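Local coordinates for protein staphylococcal enterotoxin-like toxin (Staphylococcus aureus, PDB 4DXF) that binds carbohydrate as a staphylococcal superantigen-like protein of the two-domain superantigen fold, and probably recognises host glycans in immune evasion, at residues V165-N170 and N198-I203; F129-E134 and T194-I199; G62-K67 and R186-I191; Y92-I97 and L182-M187. All blocks are in the same frame, centred on the assembly; numbering follows the deposited sequence.

Interaction 1: V165-N170 and N198-I203; sequences VIKMKN and NIEVNI
The Lys-167 side chain reaches along the neighbouring strand to Glu-200. Its CB is 3.4 Å from Asn-198 O. CG is anti to the carbonyl carbon and stays beside that same oxygen. CD sits 3.2 Å from Glu-200 OE1, with Asn-198 OD1 nearby. The bend at chi3 (109°) carries CE and NZ along the carboxylate. CE is 3.3 Å from Glu-200 OE1, and NZ forms a salt bridge with Glu-200 OE2 at 3.2 Å. The ammonium meets this oxygen from above the carboxylate plane. The two chains cross obliquely.

Backbone bonds set this placement. Val-165 N donates to Glu-200 O, and Glu-200 N donates back to Val-165 O, both at 2.8 Å between the named atoms. Lys-167 N also donates to Asn-198 O, nearly along the C=O axis; the return bond from Asn-198 N to Lys-167 O is weak.

On the other face, Ile-166 and Ile-199 form a non-hydrogen-bonded pair. They lie side by side and point the same way. Ile-166 CD1 is 4.0 Å from Ile-199 CG1, and both side chains touch Leu-145 of helix 138-153. This helix packs on the Ile-166/Ile-199 face of the mixed sheet, as in the beta-grasp fold.

Interaction 2: F129-E134 and T194-I199; sequences FKITKE and TNIDNI
The Phe-129 ring is met obliquely by the CD1 methyl of Ile-199. That methyl is 4.0 Å from Phe-129 CB and 4.2 Å from Phe-129 CG, so it touches the root of the ring. CG of Phe-129 is anti to the backbone N (chi1 -172°). The Phe-129 side chain also touches Val-111, Leu-141 and Leu-145. Two more flat groups meet within segment 194-199. Asn-198 ND2 donates to Asp-197 OD2 at 2.9 Å. The acceptor lies close to the amide plane of Asn-198, but the donor comes from above the Asp-197 carboxylate plane, 47° out of it.

Further along, Ile-131 and Ile-196 cross obliquely. Ile-131 CD1 is 3.9 Å from Ile-196 CD1 and equally close to Ile-196 CB, so one methyl rests on both. The contact is apolar, and no hydrogen bond joins the two segments. Ala-109 of strand 107-116 touches both isoleucines. At the far end, Glu-134 CG comes 4.3 Å from Thr-194 CG2. Glu-134 OE1 is hydrogen-bonded to Ser-102 OG, and Thr-194 OG1 to Asp-192 OD1.

A classic beta bulge sets Asp-197 and Asn-198 together opposite Lys-167. Strands 122-131 and 196-203 are separated in the sheet by strand 107-116. Their side chains meet over it, beneath helix 138-153, in the hydrophobic core of a beta-grasp domain.

Interaction 3: G62-K67 and R186-I191; sequences GKDDKK and RMADVI
Lys-63 and Asp-189 cross obliquely where the OB-fold domain meets the beta-grasp domain of the superantigen fold. The lysine has CG anti to the carbonyl carbon (chi1 -75°). Its chain runs extended and then bends at the last torsion (chi4 62°). This turn brings NZ to Asp-189 OD1 at 2.8 Å, in a salt bridge on the syn lone pair. The Asp-189 side chain also has CG anti to its carbonyl carbon, which sets CG beside the backbone N. A water supports the same oxygen: it accepts from Lys-63 N and donates weakly to Asp-189 OD1. OD1 therefore links to both the tip and the backbone of one residue.

Ala-188 points its methyl toward Asp-64. Ala-188 CB lies 3.4 Å from Asp-64 OD2 and is also close to Asp-64 CG. This part of the contact is tight and buried. Asp-64 also touches Ile-97 of strand 92-99.

Lys-67 and Val-190 meet tip to tip. The lysine is extended beyond CG, and its NZ stops 4.0 Å from Val-190 CG2. This is a looser touch by an exposed side chain. Asp-189 and Ile-191 also pack on Leu-138 of helix 138-153, which ties this segment into its own domain. A second water joins the two segments, donating to Asp-64 OD1 at 2.5 Å and to Ala-188 O at 2.7 Å.

Interaction 4: Y92-I97 and L182-M187; sequences YSVGGI and LQENRM
Val-94 is the centre of this buried contact between an OB-fold strand and the short helix 184-187 of the beta-grasp domain. Both its methyls press against the same face of the Glu-184 carboxylate. Val-94 CG1 is 3.8 Å from Glu-184 OE1, and Val-94 CG2 is 3.9 Å from Glu-184 OE2. The two side chains cross at about a right angle. Met-187 also touches Val-94. Its CB is 3.7 Å from Val-94 O, and its sulfur SD is 4.0 Å from Val-94 CG1.

The direct hydrogen bond between the segments is made by backbone. Gly-96 N donates to Met-187 O at 3.0 Å, with an N-H...O angle of 148°. The donor lies above the carbonyl plane, 50° out of it, so the bond is not in the usual carbonyl direction. Gly-95 and Gly-96 both have positive phi. With no side chain, Gly-95 lets the two backbones come close, and its CA is 3.9 Å from Met-187 O.

Further bonds and packing hold these groups. Met-187 N is hydrogen-bonded to Glu-184 O in the weakly bonded helix. Val-94 O accepts from Lys-139 NZ of helix 138-153, and the Met-187 side chain packs on the same lysine. Tyr-92 rests on Phe-46 and Ala-59 within the OB-fold domain. Its hydroxyl reaches Glu-184 through two waters, one donating to each carboxylate oxygen. The water that donates to Glu-184 OE2 sits at the edge of the Tyr-92 ring, in its plane, 2.5 Å from Tyr-92 OH.

How the interactions relate
Interactions 1 and 2 both lie in the beta-grasp domain. Their centres are about 11 Å apart, and they share strand 196-203. Interactions 3 and 4 join that domain to the OB-fold domain. Their centres are about 8 Å apart, and they share Arg-186 and Met-187 of helix 184-187. The two pairs lie about 19 to 21 Å from each other, centre to centre. Along the chain, segments 62-67 and 92-97 come first, then 129-134 and 165-170; their partners follow from 182 to 203. Ile-191 links the pairs: its CD1 packs on Ile-166, Met-168 and Ile-196. The C-terminal part of the chain thus contacts the OB-fold domain first and then completes the beta-grasp sheet.

Interaction 1: V165-N170 and N198-I203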
# COMPACT_ATOMS: atom_id res chain seq x y z
N VAL A 165 -1.77 10.29 7.66
CA VAL A 165 -2.95 9.90 8.41
C VAL A 165 -4.17 9.94 7.47
O VAL A 165 -4.50 10.99 6.85
CB VAL A 165 -3.22 10.81 9.69
CG1 VAL A 165 -4.51 10.35 10.53
CG2 VAL A 165 -1.93 10.96 10.57
N ILE A 166 -4.83 8.78 7.43
CA ILE A 166 -6.02 8.63 6.59
C ILE A 166 -7.20 8.82 7.50
O ILE A 166 -7.39 8.05 8.45
CB ILE A 166 -6.09 7.20 5.97
CG1 ILE A 166 -4.80 6.71 5.29
CG2 ILE A 166 -7.32 7.03 4.98
CD1 ILE A 166 -4.29 7.54 4.07
N LYS A 167 -8.00 9.85 7.25
CA LYS A 167 -9.10 10.16 8.14
C LYS A 167 -10.37 9.64 7.54
O LYS A 167 -10.69 10.00 6.43
CB LYS A 167 -9.23 11.68 8.40
CG LYS A 167 -7.96 12.16 9.18
CD LYS A 167 -7.96 13.66 9.44
CE LYS A 167 -8.19 13.97 10.91
NZ LYS A 167 -8.81 15.34 11.01
N MET A 168 -11.08 8.80 8.30
CA MET A 168 -12.32 8.17 7.84
C MET A 168 -13.58 9.01 8.13
O MET A 168 -13.65 9.69 9.16
CB MET A 168 -12.39 6.81 8.52
CG MET A 168 -11.13 5.93 8.23
SD MET A 168 -10.71 5.78 6.47
CE MET A 168 -11.97 4.57 5.88
N LYS A 169 -14.55 8.95 7.22
CA LYS A 169 -15.84 9.69 7.35
C LYS A 169 -16.56 9.26 8.62
O LYS A 169 -17.21 10.08 9.31
CB LYS A 169 -16.77 9.44 6.14
CG LYS A 169 -16.55 10.37 4.98
CD LYS A 169 -17.31 9.88 3.79
CE LYS A 169 -16.84 10.57 2.56
NZ LYS A 169 -16.72 12.04 2.83
N ASN A 170 -16.42 7.98 8.94
CA ASN A 170 -17.04 7.39 10.12
C ASN A 170 -16.38 7.90 11.41
O ASN A 170 -16.71 7.45 12.50
CB ASN A 170 -17.13 5.85 10.00
CG ASN A 170 -15.83 5.12 10.37
OD1 ASN A 170 -14.80 5.72 10.66
ND2 ASN A 170 -15.91 3.79 10.39
N ASN A 198 -10.43 12.53 4.18
CA ASN A 198 -9.25 13.36 3.82
C ASN A 198 -7.98 12.71 4.39
O ASN A 198 -8.01 11.81 5.27
CB ASN A 198 -9.38 14.85 4.22
CG ASN A 198 -9.40 15.05 5.72
OD1 ASN A 198 -8.37 15.28 6.37
ND2 ASN A 198 -10.58 14.92 6.30
N ILE A 199 -6.86 13.21 3.89
CA ILE A 199 -5.59 12.59 4.18
C ILE A 199 -4.71 13.77 4.65
O ILE A 199 -4.71 14.80 3.98
CB ILE A 199 -5.03 11.94 2.93
CG1 ILE A 199 -5.95 10.80 2.50
CG2 ILE A 199 -3.61 11.39 3.20
CD1 ILE A 199 -5.55 10.18 1.25
N GLU A 200 -4.03 13.58 5.77
CA GLU A 200 -3.12 14.60 6.37
C GLU A 200 -1.68 14.08 6.39
O GLU A 200 -1.40 12.96 6.84
CB GLU A 200 -3.63 15.03 7.75
CG GLU A 200 -4.86 16.04 7.75
CD GLU A 200 -5.66 16.05 9.09
OE1 GLU A 200 -5.28 15.34 10.08
OE2 GLU A 200 -6.70 16.76 9.15
N VAL A 201 -0.72 14.85 5.85
CA VAL A 201 0.64 14.30 5.72
C VAL A 201 1.52 15.34 6.45
O VAL A 201 1.32 16.53 6.22
CB VAL A 201 1.08 14.21 4.26
CG1 VAL A 201 2.54 13.77 4.13
CG2 VAL A 201 0.24 13.13 3.51
N ASN A 202 2.41 14.87 7.32
CA ASN A 202 3.30 15.81 7.99
C ASN A 202 4.72 15.29 7.85
O ASN A 202 5.00 14.13 8.13
CB ASN A 202 2.85 16.05 9.44
CG ASN A 202 3.61 17.18 10.07
OD1 ASN A 202 3.58 18.31 9.59
ND2 ASN A 202 4.37 16.87 11.08
N ILE A 203 5.64 16.11 7.33
CA ILE A 203 6.95 15.53 6.97
C ILE A 203 7.96 16.40 7.67
O ILE A 203 7.81 17.62 7.62
CB ILE A 203 7.17 15.60 5.46
CG1 ILE A 203 6.26 14.61 4.70
CG2 ILE A 203 8.61 15.30 5.01
CD1 ILE A 203 6.34 14.99 3.23

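Interaction 2: F129-E134 and T194-I199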
# COMPACT_ATOMS: atom_id res chain seq x y z
N PHE A 129 -6.58 12.71 -3.87
CA PHE A 129 -6.24 11.30 -4.04
C PHE A 129 -7.49 10.64 -4.62
O PHE A 129 -8.50 10.66 -3.99
CB PHE A 129 -5.88 10.66 -2.69
CG PHE A 129 -5.35 9.26 -2.84
CD1 PHE A 129 -4.03 9.05 -3.21
CD2 PHE A 129 -6.18 8.15 -2.60
CE1 PHE A 129 -3.53 7.76 -3.35
CE2 PHE A 129 -5.69 6.87 -2.75
CZ PHE A 129 -4.37 6.65 -3.14
N LYS A 130 -7.39 10.10 -5.83
CA LYS A 130 -8.56 9.59 -6.54
C LYS A 130 -8.77 8.16 -6.09
O LYS A 130 -7.85 7.36 -6.15
CB LYS A 130 -8.30 9.66 -8.06
N ILE A 131 -9.99 7.83 -5.71
CA ILE A 131 -10.32 6.51 -5.18
C ILE A 131 -11.31 5.83 -6.12
O ILE A 131 -12.40 6.41 -6.34
CB ILE A 131 -10.95 6.65 -3.80
CG1 ILE A 131 -9.84 7.17 -2.84
CG2 ILE A 131 -11.58 5.31 -3.29
CD1 ILE A 131 -10.38 7.77 -1.56
N THR A 132 -10.93 4.67 -6.63
CA THR A 132 -11.77 3.94 -7.63
C THR A 132 -12.20 2.56 -7.15
O THR A 132 -12.92 1.81 -7.84
CB THR A 132 -11.04 3.83 -8.96
OG1 THR A 132 -9.81 3.09 -8.82
CG2 THR A 132 -10.77 5.25 -9.54
N LYS A 133 -11.83 2.26 -5.92
CA LYS A 133 -12.05 0.99 -5.28
C LYS A 133 -12.88 1.05 -4.03
O LYS A 133 -12.68 1.88 -3.13
CB LYS A 133 -10.72 0.25 -5.01
CG LYS A 133 -10.23 -0.63 -6.17
CD LYS A 133 -8.82 -1.20 -5.92
CE LYS A 133 -8.73 -2.34 -4.82
NZ LYS A 133 -9.95 -3.39 -4.87
N GLU A 134 -13.85 0.13 -3.97
CA GLU A 134 -14.76 -0.02 -2.86
C GLU A 134 -14.01 -0.37 -1.58
O GLU A 134 -14.29 0.17 -0.49
CB GLU A 134 -15.79 -1.14 -3.16
CG GLU A 134 -17.05 -0.83 -2.56
CD GLU A 134 -18.24 -1.58 -3.16
OE1 GLU A 134 -18.09 -2.58 -3.88
OE2 GLU A 134 -19.34 -1.10 -2.90
N THR A 194 -14.72 4.10 -0.04
CA THR A 194 -15.77 5.10 -0.09
C THR A 194 -15.91 5.98 1.17
O THR A 194 -16.49 7.06 1.12
CB THR A 194 -17.17 4.40 -0.43
OG1 THR A 194 -17.71 3.76 0.73
CG2 THR A 194 -16.97 3.33 -1.49
N ASN A 195 -15.35 5.50 2.29
CA ASN A 195 -15.42 6.15 3.57
C ASN A 195 -14.18 7.00 3.92
O ASN A 195 -14.16 7.65 4.96
CB ASN A 195 -15.63 5.08 4.66
CG ASN A 195 -16.25 5.65 5.93
OD1 ASN A 195 -15.57 5.79 6.98
ND2 ASN A 195 -17.55 6.04 5.84
N ILE A 196 -13.17 7.01 3.05
CA ILE A 196 -12.03 7.93 3.28
C ILE A 196 -12.53 9.37 3.12
O ILE A 196 -13.13 9.73 2.10
CB ILE A 196 -10.88 7.62 2.32
CG1 ILE A 196 -10.33 6.21 2.62
CG2 ILE A 196 -9.73 8.64 2.46
CD1 ILE A 196 -9.35 5.67 1.51
N ASP A 197 -12.26 10.20 4.12
CA ASP A 197 -12.66 11.56 4.05
C ASP A 197 -11.56 12.50 3.48
O ASP A 197 -11.75 13.14 2.43
CB ASP A 197 -13.10 12.01 5.43
CG ASP A 197 -13.80 13.33 5.38
OD1 ASP A 197 -14.69 13.52 4.50
OD2 ASP A 197 -13.41 14.18 6.18
N ASN A 198 -10.43 12.53 4.18
CA ASN A 198 -9.25 13.36 3.82
C ASN A 198 -7.98 12.71 4.39
O ASN A 198 -8.01 11.81 5.27
CB ASN A 198 -9.38 14.85 4.22
CG ASN A 198 -9.40 15.05 5.72
OD1 ASN A 198 -8.37 15.28 6.37
ND2 ASN A 198 -10.58 14.92 6.30
N ILE A 199 -6.86 13.21 3.89
CA ILE A 199 -5.59 12.59 4.18
C ILE A 199 -4.71 13.77 4.65
O ILE A 199 -4.71 14.80 3.98
CB ILE A 199 -5.03 11.94 2.93
CG1 ILE A 199 -5.95 10.80 2.50
CG2 ILE A 199 -3.61 11.39 3.20
CD1 ILE A 199 -5.55 10.18 1.25

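Interaction 3: G62-K67 and R186-I191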
# COMPACT_ATOMS: atom_id res chain seq x y z
N GLY A 62 -0.56 -11.15 8.37
CA GLY A 62 -1.52 -10.53 9.21
C GLY A 62 -2.85 -11.25 9.21
O GLY A 62 -2.90 -12.51 9.35
N LYS A 63 -3.92 -10.47 9.01
CA LYS A 63 -5.30 -10.98 9.06
C LYS A 63 -5.66 -11.92 7.88
O LYS A 63 -6.56 -12.75 8.03
CB LYS A 63 -6.31 -9.85 9.13
CG LYS A 63 -6.41 -9.15 10.52
CD LYS A 63 -7.62 -8.20 10.59
CE LYS A 63 -7.54 -7.16 11.74
NZ LYS A 63 -6.34 -6.24 11.58
N ASP A 64 -4.93 -11.83 6.78
CA ASP A 64 -5.18 -12.66 5.59
C ASP A 64 -5.02 -14.15 5.80
O ASP A 64 -5.59 -14.92 5.01
CB ASP A 64 -4.30 -12.25 4.41
CG ASP A 64 -4.88 -11.08 3.66
OD1 ASP A 64 -6.00 -10.60 4.00
OD2 ASP A 64 -4.19 -10.61 2.74
N ASP A 65 -4.20 -14.57 6.76
CA ASP A 65 -3.92 -15.99 6.89
C ASP A 65 -5.17 -16.73 7.33
O ASP A 65 -5.52 -17.72 6.69
CB ASP A 65 -2.72 -16.32 7.77
CG ASP A 65 -2.43 -17.83 7.79
OD1 ASP A 65 -1.87 -18.37 6.80
OD2 ASP A 65 -2.79 -18.45 8.79
N LYS A 66 -5.91 -16.19 8.30
CA LYS A 66 -7.18 -16.83 8.75
C LYS A 66 -8.31 -16.52 7.81
O LYS A 66 -9.29 -17.26 7.75
CB LYS A 66 -7.62 -16.32 10.14
CG LYS A 66 -6.93 -16.95 11.34
CD LYS A 66 -7.21 -16.09 12.60
CE LYS A 66 -6.54 -16.62 13.88
NZ LYS A 66 -5.10 -16.88 13.65
N LYS A 67 -8.18 -15.42 7.07
CA LYS A 67 -9.26 -14.93 6.23
C LYS A 67 -9.46 -15.86 5.03
O LYS A 67 -10.60 -16.09 4.61
CB LYS A 67 -8.91 -13.52 5.72
CG LYS A 67 -10.05 -12.81 4.96
CD LYS A 67 -9.69 -11.33 4.71
CE LYS A 67 -10.74 -10.61 3.89
NZ LYS A 67 -10.51 -9.09 3.86
N ARG A 186 0.30 -5.10 8.45
CA ARG A 186 -0.69 -4.08 8.12
C ARG A 186 -0.95 -3.96 6.56
O ARG A 186 -1.94 -3.29 6.15
CB ARG A 186 -0.19 -2.74 8.63
CG ARG A 186 0.10 -2.71 10.18
CD ARG A 186 0.61 -1.25 10.43
NE ARG A 186 -0.53 -0.36 10.37
CZ ARG A 186 -0.39 0.95 10.31
NH1 ARG A 186 0.85 1.43 10.30
NH2 ARG A 186 -1.47 1.74 10.29
N MET A 187 -0.07 -4.53 5.77
CA MET A 187 -0.17 -4.60 4.27
C MET A 187 -1.42 -5.40 3.90
O MET A 187 -2.07 -5.15 2.87
CB MET A 187 1.07 -5.21 3.58
CG MET A 187 2.25 -4.18 3.50
SD MET A 187 3.63 -4.79 2.85
CE MET A 187 4.77 -3.33 3.01
N ALA A 188 -1.83 -6.28 4.80
CA ALA A 188 -3.03 -7.06 4.52
C ALA A 188 -4.26 -6.40 5.02
O ALA A 188 -5.36 -6.85 4.67
CB ALA A 188 -2.90 -8.49 5.13
N ASP A 189 -4.16 -5.30 5.77
CA ASP A 189 -5.35 -4.65 6.32
C ASP A 189 -6.13 -3.93 5.23
O ASP A 189 -5.50 -3.39 4.30
CB ASP A 189 -5.01 -3.66 7.44
CG ASP A 189 -4.76 -4.38 8.81
OD1 ASP A 189 -5.46 -5.36 9.12
OD2 ASP A 189 -3.88 -3.92 9.59
N VAL A 190 -7.46 -3.99 5.33
CA VAL A 190 -8.27 -3.40 4.30
C VAL A 190 -9.27 -2.45 4.91
O VAL A 190 -9.77 -2.67 6.05
CB VAL A 190 -8.99 -4.48 3.41
CG1 VAL A 190 -8.00 -5.51 2.83
CG2 VAL A 190 -10.09 -5.13 4.22
N ILE A 191 -9.62 -1.41 4.14
CA ILE A 191 -10.60 -0.42 4.56
C ILE A 191 -11.59 -0.09 3.45
O ILE A 191 -11.42 -0.49 2.30
CB ILE A 191 -9.95 0.94 5.04
CG1 ILE A 191 -9.18 1.61 3.91
CG2 ILE A 191 -8.96 0.62 6.16
CD1 ILE A 191 -8.62 3.07 4.29
O HOH W 1 -3.57 -7.55 8.86
O HOH W 2 -6.77 -8.92 5.66

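Interaction 4: Y92-I97 and L182-M187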
# COMPACT_ATOMS: atom_id res chain seq x y z
N TYR A 92 6.69 -12.36 -6.27
CA TYR A 92 6.31 -12.39 -4.94
C TYR A 92 5.99 -10.95 -4.56
O TYR A 92 6.72 -10.02 -4.97
CB TYR A 92 7.55 -12.89 -4.14
CG TYR A 92 7.48 -12.68 -2.69
CD1 TYR A 92 7.96 -11.48 -2.12
CD2 TYR A 92 7.04 -13.69 -1.84
CE1 TYR A 92 7.92 -11.26 -0.73
CE2 TYR A 92 6.96 -13.45 -0.45
CZ TYR A 92 7.44 -12.24 0.08
OH TYR A 92 7.43 -12.05 1.43
N SER A 93 4.94 -10.83 -3.78
CA SER A 93 4.38 -9.62 -3.19
C SER A 93 3.66 -9.89 -1.86
O SER A 93 3.22 -11.04 -1.54
CB SER A 93 3.53 -8.86 -4.25
OG SER A 93 3.02 -7.69 -3.73
N VAL A 94 3.52 -8.87 -1.02
CA VAL A 94 3.01 -9.07 0.31
C VAL A 94 1.70 -8.37 0.59
O VAL A 94 1.65 -7.14 0.47
CB VAL A 94 4.08 -8.58 1.36
CG1 VAL A 94 3.52 -8.81 2.73
CG2 VAL A 94 5.37 -9.34 1.11
N GLY A 95 0.62 -9.11 0.92
CA GLY A 95 -0.64 -8.44 1.31
C GLY A 95 -1.31 -7.82 0.07
O GLY A 95 -1.05 -8.30 -1.03
N GLY A 96 -2.12 -6.77 0.29
CA GLY A 96 -2.70 -5.98 -0.81
C GLY A 96 -3.91 -6.66 -1.42
O GLY A 96 -4.32 -6.28 -2.53
N ILE A 97 -4.48 -7.65 -0.72
CA ILE A 97 -5.68 -8.40 -1.32
C ILE A 97 -6.91 -7.80 -0.85
O ILE A 97 -7.08 -7.61 0.40
CB ILE A 97 -5.67 -9.90 -0.89
CG1 ILE A 97 -4.36 -10.51 -1.28
CG2 ILE A 97 -6.85 -10.63 -1.60
CD1 ILE A 97 -4.05 -11.88 -0.61
N LEU A 182 6.09 0.36 5.89
CA LEU A 182 4.86 -0.04 6.54
C LEU A 182 5.10 -1.47 7.02
O LEU A 182 5.73 -2.25 6.32
CB LEU A 182 3.68 -0.10 5.53
CG LEU A 182 2.34 -0.64 6.01
CD1 LEU A 182 1.89 0.28 7.09
CD2 LEU A 182 1.41 -0.53 4.82
N GLN A 183 4.63 -1.77 8.23
CA GLN A 183 4.79 -3.13 8.82
C GLN A 183 4.07 -4.15 7.91
O GLN A 183 2.95 -3.89 7.51
CB GLN A 183 4.16 -3.13 10.20
CG GLN A 183 4.90 -2.19 11.19
CD GLN A 183 5.44 -2.93 12.44
OE1 GLN A 183 4.88 -3.94 12.89
NE2 GLN A 183 6.54 -2.39 13.01
N GLU A 184 4.72 -5.27 7.63
CA GLU A 184 4.13 -6.27 6.72
C GLU A 184 2.74 -6.78 7.10
O GLU A 184 1.88 -6.92 6.19
CB GLU A 184 5.07 -7.42 6.51
CG GLU A 184 6.20 -7.09 5.57
CD GLU A 184 6.74 -8.30 4.92
OE1 GLU A 184 6.30 -9.44 5.30
OE2 GLU A 184 7.60 -8.13 4.03
N ASN A 185 2.48 -7.08 8.39
CA ASN A 185 1.06 -7.44 8.80
C ASN A 185 -0.02 -6.40 8.41
O ASN A 185 -1.14 -6.75 8.03
CB ASN A 185 0.95 -7.77 10.30
CG ASN A 185 1.25 -6.56 11.16
OD1 ASN A 185 2.32 -5.95 11.05
ND2 ASN A 185 0.29 -6.16 11.97
N ARG A 186 0.30 -5.10 8.45
CA ARG A 186 -0.69 -4.08 8.12
C ARG A 186 -0.95 -3.96 6.56
O ARG A 186 -1.94 -3.29 6.15
CB ARG A 186 -0.19 -2.74 8.63
CG ARG A 186 0.10 -2.71 10.18
CD ARG A 186 0.61 -1.25 10.43
NE ARG A 186 -0.53 -0.36 10.37
CZ ARG A 186 -0.39 0.95 10.31
NH1 ARG A 186 0.85 1.43 10.30
NH2 ARG A 186 -1.47 1.74 10.29
N MET A 187 -0.07 -4.53 5.77
CA MET A 187 -0.17 -4.60 4.27
C MET A 187 -1.42 -5.40 3.90
O MET A 187 -2.07 -5.15 2.87
CB MET A 187 1.07 -5.21 3.58
CG MET A 187 2.25 -4.18 3.50
SD MET A 187 3.63 -4.79 2.85
CE MET A 187 4.77 -3.33 3.01
O HOH W 3 8.68 -10.10 2.38
O HOH W 4 6.06 -12.19 3.51